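Local coordinates for tyrosinase (Aspergillus oryzae, PDB 6JU8), which probably catalyses the copper-dependent oxidation of L-tyrosine and L-dopa to L-dopaquinone by dioxygen, a reaction of melanin biosynthesis, at residues 40-45 / 139-144; 72-77 / 213-218; 149-154 / 376-381; 236-241 / 255-260. The protein carries 1 engineered substitution. All blocks are in the same frame, centred on the assembly; numbering follows the deposited sequence.

The four contacts illustrate how a copper enzyme whose helices are joined by long loops is closed by three pairings of parts distant in sequence and one, interaction 4, between near neighbours. Along the chain interaction 2 interleaves with both interaction 1 and interaction 3; interaction 1 closes before interactions 3 and 4 open, and interaction 4 falls wholly between the two segments of interaction 3. Interactions 2, 3 and 4 lie within the common central domain of tyrosinase, centres 20 to 27 Å apart. Interaction 3, on helix 371-389, has its centre about 8 Å from that of the chain, so the most central contact carries the copper ligand. Interaction 1 joins helices 41-55 and 135-144 farther out; interaction 4 reaches the second subunit.

Interaction 1 of 4, residues 40-45 / 139-144; sequences RIQLTL and ENEAKQ
Gln42 and Glu141, with CA atoms 6.1 Å apart, mark the place where helical segments 41-45 and 139-144 pass at a crossing angle of -74°, their axes 9.4 Å from each other. So steep a crossing confines the contact to a few side chains, and Glu141 lies at its middle. Ile41 runs across it at about a right angle and sets CG2 3.6 Å from Glu141 CB. Glu141 is bent at chi2 (-81°), which turns CD toward Gln42. Gln42 supplies the polar grip: NE2 donates to Glu141 OE1 over 3.1 Å, meeting the oxygen nearly along its C-O axis, although the bond is bent to 138° at the hydrogen. The pairing fastens the first turn of helix 41-55 to helix 135-144, while helix 103-129 packs against the same Leu45 that faces Ala142. A water accepts from Gln42 N and donates to Glu141 OE1 at 3.0 Å, and the carboxylate may thereby also feel the positive end of helix 41-55. The other end of the Gln42 amide accepts from Trp29 NE1, which fixes its rotation. One turn on, Leu45 CD1 comes against the backbone of Ala142, 3.7 Å from its N, and lies 3.9 Å from Ala142 CB.

Interaction 2 of 4, residues 72-77 / 213-218; sequences GAPWTE and YAITSQ
Ala73 meets two side chains of segment 213-218 through its methyl group, CB standing 3.8 Å from Gln218 NE2 and a little farther from Ile215 CD1. Its carbonyl oxygen accepts from Tyr368 OH. The peptide bond to Pro74 is cis, and the proline ring touches three residues: CB lies 3.5 Å from Tyr213 O and 3.6 Å from Ala214 O, CG comes to the edge of the Tyr213 ring, and CD rests 3.8 Å from Ile215 CD1. Both segments are irregular loops of the central domain, one following helix 64-69 and the other ending at the start of strand 218-222, and Phe65 of that helix packs on Pro74, Tyr213 and Ile215 alike. Trp75 then reaches tip to tip toward Gln218. CZ2 of the indole lies 3.4 Å from Gln218 OE1, which approaches the ring edge, and the ring and amide planes stand 69° apart. Gln218 is bent at chi2 (-65°), which swings CD toward the indole, and NE2 donates, well above the carbonyl plane, to Thr216 O in a bent bond. The indole is about 8 Å from the side chain of the copper ligand His71. Thr76 crosses Tyr213 at about a right angle, its CG2 4.1 Å from Tyr213 CD1.

Interaction 3 of 4, residues 149-154 / 376-381; sequences YWDFAR and HCNIDR. With CU (copper (II) ion), chain D.
Tyr149 and Arg381 meet face on. Arg381 lays CD over the centre of the tyrosine ring as a CH-pi contact, 3.4 Å from the centroid; the guanidinium runs on past the rim, over the CE1-CZ-OH side, its plane 10° from that of the ring, with NE 3.2 Å from Tyr149 CZ. Arg381 CG stands anti to the backbone N (chi1 176°), and the chain, extended from CG to NE, brings CD and NE over the ring. Among apolar contacts, Phe152 turns its edge to Ile379 CD1, and Tyr149 CB touches Cys377 SG at 3.7 Å. Asn378 ND2 stands over one face of Phe152, toward the rim. Helix 371-389 belongs to the four-helix bundle characteristic of type 3 copper proteins: His376 NE2 binds one copper at 1.9 Å, with His332, His336 and a water completing its surroundings. Within the helix Arg381 NH1 donates to Asn378 OD1 on a lone pair, and a water bridges the segments, donating to Asp151 OD1 and accepting from Asn378 ND2. Asp151 OD1 also accepts from Ala153 N, an Asx turn. The Asp151 OD2 to Arg381 NH1 salt bridge is long, 3.7 Å, and purely electrostatic; Tyr456 OH bonds to both side chains.

Interaction 4 of 4, residues 236-241 / 255-260; sequences STTKYG and GQNWLR. With NO3 (nitrate ion), chain E.
Gly255 opens the second segment by giving its carbonyl oxygen to two donors of segment 236-241: Thr238 OG1, 2.7 Å from Gly255 O in the carbonyl plane and on a lone pair, and Lys239 N. Together with the bond from Asn257 N to Lys239 O, this makes a single parallel beta bridge between Lys239 and Gln256, set just before helix 258-267. Gln256, bent at chi2, uses both ends of its amide. NE2 donates to Thr237 O at 2.9 Å, the acceptor lying in the amide plane while the donor sits above the carbonyl plane. OE1 accepts from Lys239 NZ at 3.0 Å and from a water that also bonds Thr237 OG1; the ammonium has its salt bridge with Asp369. Next, Asn257 grips Lys239 O twice, with its backbone N and with ND2, the latter at 2.9 Å, so that this buried carbonyl is well satisfied; ND2 is also bonded to Gly254 O. Arg260 lies beyond, in the first turn of the helix. Its CG stands over the face of Tyr240, 3.7 Å from the ring centroid, in a CH-pi contact, while Tyr240 OH bonds to Trp338 O. Leu259 of the second subunit packs against both residues. Arg260 NH1 is bonded to Trp355 O, and NE donates to O3 of a nitrate, probably from the crystallisation liquor, at 3.0 Å; the same ion is hydrogen-bonded by Arg260 NE of the second subunit.

Interaction 1 of 4, residues 40-45 / 139-144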
loop_
_atom_site.group_PDB
_atom_site.type_symbol
_atom_site.label_atom_id
_atom_site.label_comp_id
_atom_site.label_asym_id
_atom_site.label_seq_id
_atom_site.Cartn_x
_atom_site.Cartn_y
_atom_site.Cartn_z
ATOM N N ARG A 40 26.756 -0.858 1.794
ATOM C CA ARG A 40 25.519 -1.213 2.464
ATOM C C ARG A 40 25.753 -1.892 3.797
ATOM O O ARG A 40 24.828 -2.556 4.284
ATOM C CB ARG A 40 24.694 -2.165 1.588
ATOM C CG ARG A 40 24.029 -1.527 0.395
ATOM C CD ARG A 40 23.255 -2.544 -0.449
ATOM N NE ARG A 40 22.797 -1.907 -1.681
ATOM C CZ ARG A 40 21.545 -1.593 -1.963
ATOM N NH1 ARG A 40 20.548 -1.853 -1.120
ATOM N NH2 ARG A 40 21.275 -1.013 -3.125
ATOM N N ILE A 41 26.932 -1.713 4.437
ATOM C CA ILE A 41 27.064 -2.464 5.699
ATOM C C ILE A 41 26.104 -1.910 6.739
ATOM O O ILE A 41 25.398 -2.707 7.365
ATOM C CB ILE A 41 28.498 -2.473 6.245
ATOM C CG1 ILE A 41 29.469 -3.234 5.353
ATOM C CG2 ILE A 41 28.520 -3.031 7.667
ATOM C CD1 ILE A 41 30.930 -3.098 5.733
ATOM N N GLN A 42 26.038 -0.586 6.957
ATOM C CA GLN A 42 25.111 -0.093 7.989
ATOM C C GLN A 42 23.671 -0.432 7.654
ATOM O O GLN A 42 22.870 -0.782 8.538
ATOM C CB GLN A 42 25.250 1.419 8.207
ATOM C CG GLN A 42 26.512 1.799 8.971
ATOM C CD GLN A 42 26.591 3.284 9.237
ATOM O OE1 GLN A 42 25.577 3.966 9.252
ATOM N NE2 GLN A 42 27.778 3.777 9.547
ATOM N N LEU A 43 23.283 -0.325 6.374
ATOM C CA LEU A 43 21.917 -0.694 5.996
ATOM C C LEU A 43 21.634 -2.161 6.292
ATOM O O LEU A 43 20.566 -2.540 6.815
ATOM C CB LEU A 43 21.678 -0.412 4.511
ATOM C CG LEU A 43 20.324 -0.844 3.941
ATOM C CD1 LEU A 43 19.182 -0.091 4.618
ATOM C CD2 LEU A 43 20.277 -0.589 2.436
ATOM N N THR A 44 22.604 -3.022 5.967
ATOM C CA THR A 44 22.434 -4.440 6.290
ATOM C C THR A 44 22.325 -4.674 7.789
ATOM O O THR A 44 21.455 -5.406 8.268
ATOM C CB THR A 44 23.623 -5.224 5.713
ATOM O OG1 THR A 44 23.634 -5.107 4.283
ATOM C CG2 THR A 44 23.529 -6.726 6.021
ATOM N N LEU A 45 23.193 -4.033 8.574
ATOM C CA LEU A 45 23.153 -4.183 10.027
ATOM C C LEU A 45 21.802 -3.756 10.587
ATOM O O LEU A 45 21.210 -4.393 11.461
ATOM C CB LEU A 45 24.277 -3.333 10.631
ATOM C CG LEU A 45 25.700 -3.893 10.520
ATOM C CD1 LEU A 45 26.699 -2.858 11.040
ATOM C CD2 LEU A 45 25.807 -5.248 11.222
ATOM N N GLU A 139 32.370 -4.293 12.541
ATOM C CA GLU A 139 32.289 -3.732 13.888
ATOM C C GLU A 139 32.443 -2.214 13.848
ATOM O O GLU A 139 31.703 -1.515 14.546
ATOM C CB GLU A 139 33.338 -4.377 14.810
ATOM C CG GLU A 139 33.035 -5.831 15.176
ATOM C CD GLU A 139 34.199 -6.490 15.887
ATOM O OE1 GLU A 139 35.123 -5.734 16.268
ATOM O OE2 GLU A 139 34.222 -7.731 16.064
ATOM N N ASN A 140 33.388 -1.719 13.052
ATOM C CA ASN A 140 33.589 -0.295 12.876
ATOM C C ASN A 140 32.308 0.392 12.418
ATOM O O ASN A 140 31.940 1.472 12.879
ATOM C CB ASN A 140 34.684 -0.044 11.831
ATOM C CG ASN A 140 34.892 1.450 11.647
ATOM O OD1 ASN A 140 35.505 2.084 12.512
ATOM N ND2 ASN A 140 34.385 2.010 10.552
ATOM N N GLU A 141 31.618 -0.247 11.460
ATOM C CA GLU A 141 30.369 0.353 10.971
ATOM C C GLU A 141 29.273 0.317 12.026
ATOM O O GLU A 141 28.532 1.293 12.182
ATOM C CB GLU A 141 29.922 -0.353 9.697
ATOM C CG GLU A 141 30.857 -0.137 8.528
ATOM C CD GLU A 141 30.697 1.166 7.794
ATOM O OE1 GLU A 141 29.713 1.908 7.992
ATOM O OE2 GLU A 141 31.576 1.468 6.966
ATOM N N ALA A 142 29.135 -0.760 12.794
ATOM C CA ALA A 142 28.163 -0.752 13.882
ATOM C C ALA A 142 28.431 0.326 14.915
ATOM O O ALA A 142 27.509 0.922 15.489
ATOM C CB ALA A 142 28.171 -2.101 14.606
ATOM N N LYS A 143 29.697 0.553 15.218
ATOM C CA LYS A 143 30.084 1.542 16.225
ATOM C C LYS A 143 29.877 2.962 15.732
ATOM O O LYS A 143 29.716 3.896 16.530
ATOM C CB LYS A 143 31.551 1.321 16.616
ATOM C CG LYS A 143 31.730 0.062 17.459
ATOM C CD LYS A 143 33.219 -0.175 17.728
ATOM C CE LYS A 143 33.404 -1.510 18.444
ATOM N NZ LYS A 143 34.848 -1.747 18.731
ATOM N N GLN A 144 29.861 3.143 14.413
ATOM C CA GLN A 144 29.608 4.466 13.851
ATOM C C GLN A 144 28.112 4.693 13.676
ATOM O O GLN A 144 27.638 5.828 13.665
ATOM C CB GLN A 144 30.305 4.625 12.507
ATOM C CG GLN A 144 31.671 5.285 12.533
ATOM C CD GLN A 144 31.674 6.629 13.246
ATOM O OE1 GLN A 144 31.011 7.609 12.882
ATOM N NE2 GLN A 144 32.459 6.681 14.303
HETATM O O HOH W 1 27.818 1.363 5.743
#

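Interaction 2 of 4, residues 72-77 / 213-218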
loop_
_atom_site.group_PDB
_atom_site.type_symbol
_atom_site.label_atom_id
_atom_site.label_comp_id
_atom_site.label_asym_id
_atom_site.label_seq_id
_atom_site.Cartn_x
_atom_site.Cartn_y
_atom_site.Cartn_z
ATOM N N GLY A 72 2.454 2.758 25.092
ATOM C CA GLY A 72 1.007 2.754 25.169
ATOM C C GLY A 72 0.436 1.377 25.413
ATOM O O GLY A 72 0.824 0.678 26.348
ATOM N N ALA A 73 -0.544 1.012 24.592
ATOM C CA ALA A 73 -1.194 -0.289 24.708
ATOM C C ALA A 73 -0.172 -1.382 24.441
ATOM O O ALA A 73 0.729 -1.176 23.605
ATOM C CB ALA A 73 -2.365 -0.382 23.732
ATOM N N PRO A 74 -0.269 -2.559 25.047
ATOM C CA PRO A 74 -1.389 -3.015 25.875
ATOM C C PRO A 74 -1.346 -2.635 27.349
ATOM O O PRO A 74 -2.113 -3.183 28.159
ATOM C CB PRO A 74 -1.290 -4.555 25.743
ATOM C CG PRO A 74 0.190 -4.795 25.575
ATOM C CD PRO A 74 0.684 -3.659 24.721
ATOM N N TRP A 75 -0.475 -1.714 27.723
ATOM C CA TRP A 75 -0.450 -1.118 29.046
ATOM C C TRP A 75 0.034 -2.092 30.115
ATOM O O TRP A 75 -0.555 -2.168 31.196
ATOM C CB TRP A 75 -1.830 -0.541 29.392
ATOM C CG TRP A 75 -2.380 0.378 28.339
ATOM C CD1 TRP A 75 -1.828 1.540 27.859
ATOM C CD2 TRP A 75 -3.622 0.211 27.655
ATOM N NE1 TRP A 75 -2.647 2.099 26.904
ATOM C CE2 TRP A 75 -3.762 1.296 26.761
ATOM C CE3 TRP A 75 -4.623 -0.763 27.715
ATOM C CZ2 TRP A 75 -4.866 1.455 25.916
ATOM C CZ3 TRP A 75 -5.712 -0.610 26.878
ATOM C CH2 TRP A 75 -5.833 0.481 26.001
ATOM N N THR A 76 1.125 -2.802 29.833
ATOM C CA THR A 76 1.662 -3.785 30.755
ATOM C C THR A 76 2.956 -3.295 31.409
ATOM O O THR A 76 3.499 -2.265 31.062
ATOM C CB THR A 76 1.987 -5.127 30.063
ATOM O OG1 THR A 76 3.126 -4.944 29.206
ATOM C CG2 THR A 76 0.847 -5.624 29.191
ATOM N N GLU A 77 3.463 -4.113 32.327
ATOM C CA GLU A 77 4.771 -3.922 32.929
ATOM C C GLU A 77 5.873 -3.948 31.881
ATOM O O GLU A 77 5.739 -4.560 30.826
ATOM C CB GLU A 77 5.050 -4.975 34.007
ATOM C CG GLU A 77 5.444 -6.330 33.473
ATOM C CD GLU A 77 6.915 -6.505 33.186
ATOM O OE1 GLU A 77 7.845 -5.982 33.831
ATOM O OE2 GLU A 77 7.184 -7.234 32.218
ATOM N N TYR A 213 -1.236 -9.155 26.719
ATOM C CA TYR A 213 -0.668 -8.364 25.639
ATOM C C TYR A 213 -1.646 -8.006 24.530
ATOM O O TYR A 213 -1.246 -7.294 23.603
ATOM C CB TYR A 213 0.514 -9.101 24.994
ATOM C CG TYR A 213 1.604 -9.360 26.006
ATOM C CD1 TYR A 213 2.323 -8.295 26.528
ATOM C CD2 TYR A 213 1.907 -10.631 26.472
ATOM C CE1 TYR A 213 3.314 -8.463 27.463
ATOM C CE2 TYR A 213 2.903 -10.822 27.414
ATOM C CZ TYR A 213 3.605 -9.736 27.905
ATOM O OH TYR A 213 4.610 -9.908 28.833
ATOM N N ALA A 214 -2.880 -8.485 24.570
ATOM C CA ALA A 214 -3.820 -8.197 23.489
ATOM C C ALA A 214 -4.064 -6.692 23.352
ATOM O O ALA A 214 -4.241 -5.960 24.335
ATOM C CB ALA A 214 -5.150 -8.913 23.727
ATOM N N ILE A 215 -4.055 -6.221 22.102
ATOM C CA ILE A 215 -4.327 -4.838 21.751
ATOM C C ILE A 215 -5.830 -4.689 21.556
ATOM O O ILE A 215 -6.404 -5.353 20.698
ATOM C CB ILE A 215 -3.592 -4.439 20.454
ATOM C CG1 ILE A 215 -2.076 -4.659 20.525
ATOM C CG2 ILE A 215 -3.921 -3.000 20.044
ATOM C CD1 ILE A 215 -1.349 -3.747 21.485
ATOM N N THR A 216 -6.488 -3.835 22.322
ATOM C CA THR A 216 -7.910 -3.570 22.139
ATOM C C THR A 216 -8.148 -2.536 21.050
ATOM O O THR A 216 -7.238 -1.865 20.592
ATOM C CB THR A 216 -8.550 -3.069 23.445
ATOM O OG1 THR A 216 -7.986 -1.812 23.808
ATOM C CG2 THR A 216 -8.259 -4.043 24.594
ATOM N N SER A 217 -9.415 -2.400 20.655
ATOM C CA SER A 217 -9.813 -1.188 19.948
ATOM C C SER A 217 -9.492 0.024 20.835
ATOM O O SER A 217 -9.290 -0.084 22.049
ATOM C CB SER A 217 -11.283 -1.198 19.582
ATOM O OG SER A 217 -12.146 -1.209 20.712
ATOM N N GLN A 218 -9.405 1.188 20.192
ATOM C CA GLN A 218 -8.999 2.410 20.860
ATOM C C GLN A 218 -9.962 3.541 20.537
ATOM O O GLN A 218 -10.167 3.936 19.388
ATOM C CB GLN A 218 -7.577 2.777 20.423
ATOM C CG GLN A 218 -6.573 1.660 20.655
ATOM C CD GLN A 218 -6.347 1.324 22.111
ATOM O OE1 GLN A 218 -6.502 2.153 23.015
ATOM N NE2 GLN A 218 -5.908 0.094 22.368
#

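Interaction 3 of 4, residues 149-154 / 376-381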
loop_
_atom_site.group_PDB
_atom_site.type_symbol
_atom_site.label_atom_id
_atom_site.label_comp_id
_atom_site.label_asym_id
_atom_site.label_seq_id
_atom_site.Cartn_x
_atom_site.Cartn_y
_atom_site.Cartn_z
ATOM N N TYR A 149 17.309 9.939 11.592
ATOM C CA TYR A 149 16.098 10.728 11.829
ATOM C C TYR A 149 15.369 10.966 10.518
ATOM O O TYR A 149 15.984 11.100 9.450
ATOM C CB TYR A 149 16.395 12.044 12.574
ATOM C CG TYR A 149 17.216 13.041 11.792
ATOM C CD1 TYR A 149 16.598 13.983 10.968
ATOM C CD2 TYR A 149 18.602 13.046 11.892
ATOM C CE1 TYR A 149 17.340 14.907 10.249
ATOM C CE2 TYR A 149 19.365 13.960 11.167
ATOM C CZ TYR A 149 18.728 14.882 10.356
ATOM O OH TYR A 149 19.491 15.780 9.633
ATOM N N TRP A 150 14.035 11.060 10.625
ATOM C CA TRP A 150 13.233 11.505 9.483
ATOM C C TRP A 150 12.996 13.005 9.555
ATOM O O TRP A 150 12.304 13.497 10.451
ATOM C CB TRP A 150 11.894 10.772 9.469
ATOM C CG TRP A 150 10.923 11.336 8.469
ATOM C CD1 TRP A 150 11.182 11.712 7.185
ATOM C CD2 TRP A 150 9.526 11.570 8.717
ATOM N NE1 TRP A 150 10.021 12.183 6.611
ATOM C CE2 TRP A 150 8.998 12.111 7.523
ATOM C CE3 TRP A 150 8.689 11.400 9.824
ATOM C CZ2 TRP A 150 7.656 12.472 7.394
ATOM C CZ3 TRP A 150 7.356 11.765 9.698
ATOM C CH2 TRP A 150 6.857 12.299 8.495
ATOM N N ASP A 151 13.596 13.726 8.614
ATOM C CA ASP A 151 13.403 15.175 8.578
ATOM C C ASP A 151 12.087 15.499 7.882
ATOM O O ASP A 151 12.007 15.718 6.668
ATOM C CB ASP A 151 14.578 15.891 7.905
ATOM C CG ASP A 151 14.555 17.376 8.285
ATOM O OD1 ASP A 151 13.486 17.892 8.647
ATOM O OD2 ASP A 151 15.644 17.990 8.245
ATOM N N PHE A 152 11.021 15.504 8.682
ATOM C CA PHE A 152 9.672 15.727 8.151
ATOM C C PHE A 152 9.494 17.148 7.614
ATOM O O PHE A 152 8.493 17.420 6.931
ATOM C CB PHE A 152 8.585 15.360 9.171
ATOM C CG PHE A 152 8.692 16.058 10.507
ATOM C CD1 PHE A 152 8.493 17.430 10.614
ATOM C CD2 PHE A 152 9.015 15.349 11.662
ATOM C CE1 PHE A 152 8.602 18.061 11.859
ATOM C CE2 PHE A 152 9.095 15.947 12.913
ATOM C CZ PHE A 152 8.889 17.323 12.997
ATOM N N ALA A 153 10.411 18.068 7.918
ATOM C CA ALA A 153 10.296 19.464 7.525
ATOM C C ALA A 153 11.229 19.838 6.382
ATOM O O ALA A 153 11.208 20.996 5.952
ATOM C CB ALA A 153 10.537 20.345 8.734
ATOM N N ARG A 154 12.021 18.910 5.868
ATOM C CA ARG A 154 12.971 19.170 4.797
ATOM C C ARG A 154 12.405 18.649 3.479
ATOM O O ARG A 154 11.932 17.514 3.418
ATOM C CB ARG A 154 14.295 18.452 5.092
ATOM C CG ARG A 154 15.396 18.753 4.068
ATOM C CD ARG A 154 16.669 18.024 4.498
ATOM N NE ARG A 154 17.752 18.325 3.573
ATOM C CZ ARG A 154 18.851 17.585 3.449
ATOM N NH1 ARG A 154 19.019 16.489 4.159
ATOM N NH2 ARG A 154 19.782 17.946 2.584
ATOM N N HIS A 376 10.371 10.358 16.158
ATOM C CA HIS A 376 10.864 10.833 17.447
ATOM C C HIS A 376 12.352 11.118 17.430
ATOM O O HIS A 376 12.808 11.970 18.196
ATOM C CB HIS A 376 10.486 9.829 18.557
ATOM C CG HIS A 376 9.128 10.247 19.085
ATOM N ND1 HIS A 376 9.009 11.336 19.922
ATOM C CD2 HIS A 376 7.872 9.857 18.783
ATOM C CE1 HIS A 376 7.728 11.551 20.165
ATOM N NE2 HIS A 376 6.994 10.655 19.477
ATOM N N CYS A 377 13.123 10.492 16.553
ATOM C CA CYS A 377 14.515 10.874 16.416
ATOM C C CYS A 377 14.621 12.314 15.923
ATOM O O CYS A 377 15.421 13.112 16.470
ATOM C CB CYS A 377 15.239 9.829 15.542
ATOM S SG CYS A 377 17.032 10.127 15.646
ATOM N N ASN A 378 13.768 12.733 14.981
ATOM C CA ASN A 378 13.783 14.144 14.598
ATOM C C ASN A 378 13.216 15.051 15.681
ATOM O O ASN A 378 13.697 16.180 15.837
ATOM C CB ASN A 378 13.017 14.411 13.288
ATOM C CG ASN A 378 13.426 15.759 12.715
ATOM O OD1 ASN A 378 14.632 16.066 12.656
ATOM N ND2 ASN A 378 12.479 16.586 12.311
ATOM N N ILE A 379 12.221 14.613 16.451
ATOM C CA ILE A 379 11.750 15.453 17.568
ATOM C C ILE A 379 12.886 15.664 18.561
ATOM O O ILE A 379 13.041 16.770 19.110
ATOM C CB ILE A 379 10.498 14.842 18.195
ATOM C CG1 ILE A 379 9.348 14.793 17.174
ATOM C CG2 ILE A 379 10.099 15.544 19.490
ATOM C CD1 ILE A 379 8.964 16.156 16.614
ATOM N N ASP A 380 13.705 14.632 18.774
ATOM C CA ASP A 380 14.881 14.773 19.639
ATOM C C ASP A 380 15.875 15.775 19.076
ATOM O O ASP A 380 16.445 16.596 19.813
ATOM C CB ASP A 380 15.558 13.399 19.821
ATOM C CG ASP A 380 16.565 13.513 20.959
ATOM O OD1 ASP A 380 16.091 13.696 22.100
ATOM O OD2 ASP A 380 17.789 13.463 20.710
ATOM N N ARG A 381 16.102 15.707 17.767
ATOM C CA ARG A 381 16.986 16.651 17.057
ATOM C C ARG A 381 16.481 18.089 17.168
ATOM O O ARG A 381 17.256 19.016 17.424
ATOM C CB ARG A 381 17.087 16.177 15.599
ATOM C CG ARG A 381 17.912 17.141 14.715
ATOM C CD ARG A 381 18.114 16.475 13.340
ATOM N NE ARG A 381 18.601 17.425 12.352
ATOM C CZ ARG A 381 17.806 18.245 11.655
ATOM N NH1 ARG A 381 16.485 18.239 11.855
ATOM N NH2 ARG A 381 18.317 19.089 10.777
HETATM CU CU CU D . 5.179 10.728 19.083
HETATM O O HOH W 2 13.226 19.122 11.007
HETATM O O HOH W 3 4.549 9.896 21.100
#

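Interaction 4 of 4, residues 236-241 / 255-260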
loop_
_atom_site.group_PDB
_atom_site.type_symbol
_atom_site.label_atom_id
_atom_site.label_comp_id
_atom_site.label_asym_id
_atom_site.label_seq_id
_atom_site.Cartn_x
_atom_site.Cartn_y
_atom_site.Cartn_z
ATOM N N SER A 236 -1.169 -6.293 10.969
ATOM C CA SER A 236 -0.107 -5.362 10.591
ATOM C C SER A 236 -0.474 -3.936 10.984
ATOM O O SER A 236 -1.629 -3.544 10.939
ATOM C CB SER A 236 0.090 -5.418 9.072
ATOM O OG SER A 236 1.120 -4.525 8.668
ATOM N N THR A 237 0.552 -3.149 11.275
ATOM C CA THR A 237 0.359 -1.702 11.322
ATOM C C THR A 237 -0.020 -1.185 9.927
ATOM O O THR A 237 0.314 -1.827 8.920
ATOM C CB THR A 237 1.636 -0.996 11.821
ATOM O OG1 THR A 237 2.752 -1.314 10.961
ATOM C CG2 THR A 237 2.002 -1.450 13.224
ATOM N N THR A 238 -0.750 -0.087 9.903
ATOM C CA THR A 238 -1.195 0.526 8.665
ATOM C C THR A 238 -1.074 2.038 8.742
ATOM O O THR A 238 -1.178 2.620 9.824
ATOM C CB THR A 238 -2.617 0.081 8.310
ATOM O OG1 THR A 238 -3.041 0.649 7.052
ATOM C CG2 THR A 238 -3.651 0.502 9.351
ATOM N N LYS A 239 -0.859 2.661 7.594
ATOM C CA LYS A 239 -1.002 4.114 7.407
ATOM C C LYS A 239 -2.253 4.326 6.572
ATOM O O LYS A 239 -2.241 3.873 5.402
ATOM C CB LYS A 239 0.236 4.729 6.738
ATOM C CG LYS A 239 1.553 4.462 7.481
ATOM C CD LYS A 239 2.725 4.761 6.524
ATOM C CE LYS A 239 4.083 4.597 7.204
ATOM N NZ LYS A 239 4.243 3.225 7.755
ATOM N N TYR A 240 -3.309 4.900 7.114
ATOM C CA TYR A 240 -4.562 5.248 6.456
ATOM C C TYR A 240 -5.451 4.066 6.086
ATOM O O TYR A 240 -6.532 4.298 5.528
ATOM C CB TYR A 240 -4.335 6.105 5.185
ATOM C CG TYR A 240 -3.933 7.526 5.495
ATOM C CD1 TYR A 240 -2.610 7.837 5.811
ATOM C CD2 TYR A 240 -4.871 8.580 5.466
ATOM C CE1 TYR A 240 -2.202 9.131 6.090
ATOM C CE2 TYR A 240 -4.465 9.869 5.769
ATOM C CZ TYR A 240 -3.139 10.143 6.077
ATOM O OH TYR A 240 -2.805 11.455 6.376
ATOM N N GLY A 241 -5.072 2.815 6.353
ATOM C CA GLY A 241 -5.863 1.706 5.820
ATOM C C GLY A 241 -7.111 1.288 6.563
ATOM O O GLY A 241 -7.796 0.379 6.053
ATOM N N GLY A 255 -2.495 -1.748 4.621
ATOM C CA GLY A 255 -1.479 -1.244 3.734
ATOM C C GLY A 255 -0.730 -0.031 4.236
ATOM O O GLY A 255 -1.086 0.629 5.214
ATOM N N GLN A 256 0.378 0.257 3.561
ATOM C CA GLN A 256 1.219 1.419 3.838
ATOM C C GLN A 256 0.857 2.459 2.787
ATOM O O GLN A 256 1.478 2.496 1.714
ATOM C CB GLN A 256 2.691 1.014 3.779
ATOM C CG GLN A 256 3.003 -0.187 4.683
ATOM C CD GLN A 256 2.413 -0.061 6.070
ATOM O OE1 GLN A 256 2.538 0.974 6.722
ATOM N NE2 GLN A 256 1.751 -1.114 6.530
ATOM N N ASN A 257 -0.180 3.246 3.071
ATOM C CA ASN A 257 -0.719 4.144 2.037
ATOM C C ASN A 257 0.039 5.465 2.055
ATOM O O ASN A 257 -0.453 6.524 2.422
ATOM C CB ASN A 257 -2.221 4.281 2.226
ATOM C CG ASN A 257 -2.863 2.897 2.117
ATOM O OD1 ASN A 257 -2.906 2.305 1.036
ATOM N ND2 ASN A 257 -3.333 2.344 3.229
ATOM N N TRP A 258 1.315 5.362 1.687
ATOM C CA TRP A 258 2.296 6.430 1.809
ATOM C C TRP A 258 2.007 7.622 0.915
ATOM O O TRP A 258 2.400 8.739 1.264
ATOM C CB TRP A 258 3.697 5.882 1.586
ATOM C CG TRP A 258 4.014 5.284 0.250
ATOM C CD1 TRP A 258 3.943 3.964 -0.113
ATOM C CD2 TRP A 258 4.473 6.004 -0.917
ATOM N NE1 TRP A 258 4.325 3.812 -1.428
ATOM C CE2 TRP A 258 4.656 5.055 -1.939
ATOM C CE3 TRP A 258 4.759 7.343 -1.184
ATOM C CZ2 TRP A 258 5.100 5.411 -3.218
ATOM C CZ3 TRP A 258 5.198 7.709 -2.450
ATOM C CH2 TRP A 258 5.368 6.722 -3.457
ATOM N N LEU A 259 1.263 7.454 -0.178
ATOM C CA LEU A 259 0.937 8.623 -1.001
ATOM C C LEU A 259 -0.021 9.528 -0.239
ATOM O O LEU A 259 0.024 10.753 -0.416
ATOM C CB LEU A 259 0.240 8.201 -2.302
ATOM C CG LEU A 259 1.114 7.428 -3.297
ATOM C CD1 LEU A 259 0.227 6.839 -4.383
ATOM C CD2 LEU A 259 2.169 8.348 -3.896
ATOM N N ARG A 260 -0.912 8.923 0.580
ATOM C CA ARG A 260 -1.887 9.753 1.303
ATOM C C ARG A 260 -1.173 10.489 2.432
ATOM O O ARG A 260 -1.462 11.642 2.731
ATOM C CB ARG A 260 -3.037 8.886 1.822
ATOM C CG ARG A 260 -4.243 9.741 2.234
ATOM C CD ARG A 260 -5.518 8.897 2.147
ATOM N NE ARG A 260 -5.918 8.795 0.747
ATOM C CZ ARG A 260 -7.132 8.595 0.285
ATOM N NH1 ARG A 260 -8.142 8.399 1.121
ATOM N NH2 ARG A 260 -7.349 8.584 -1.029
HETATM N N NO3 E . -3.549 7.042 -1.315
HETATM O O1 NO3 E . -2.809 6.617 -2.201
HETATM O O2 NO3 E . -3.791 6.442 -0.276
HETATM O O3 NO3 E . -4.089 8.143 -1.566
HETATM O O HOH W 4 2.278 0.807 9.383
#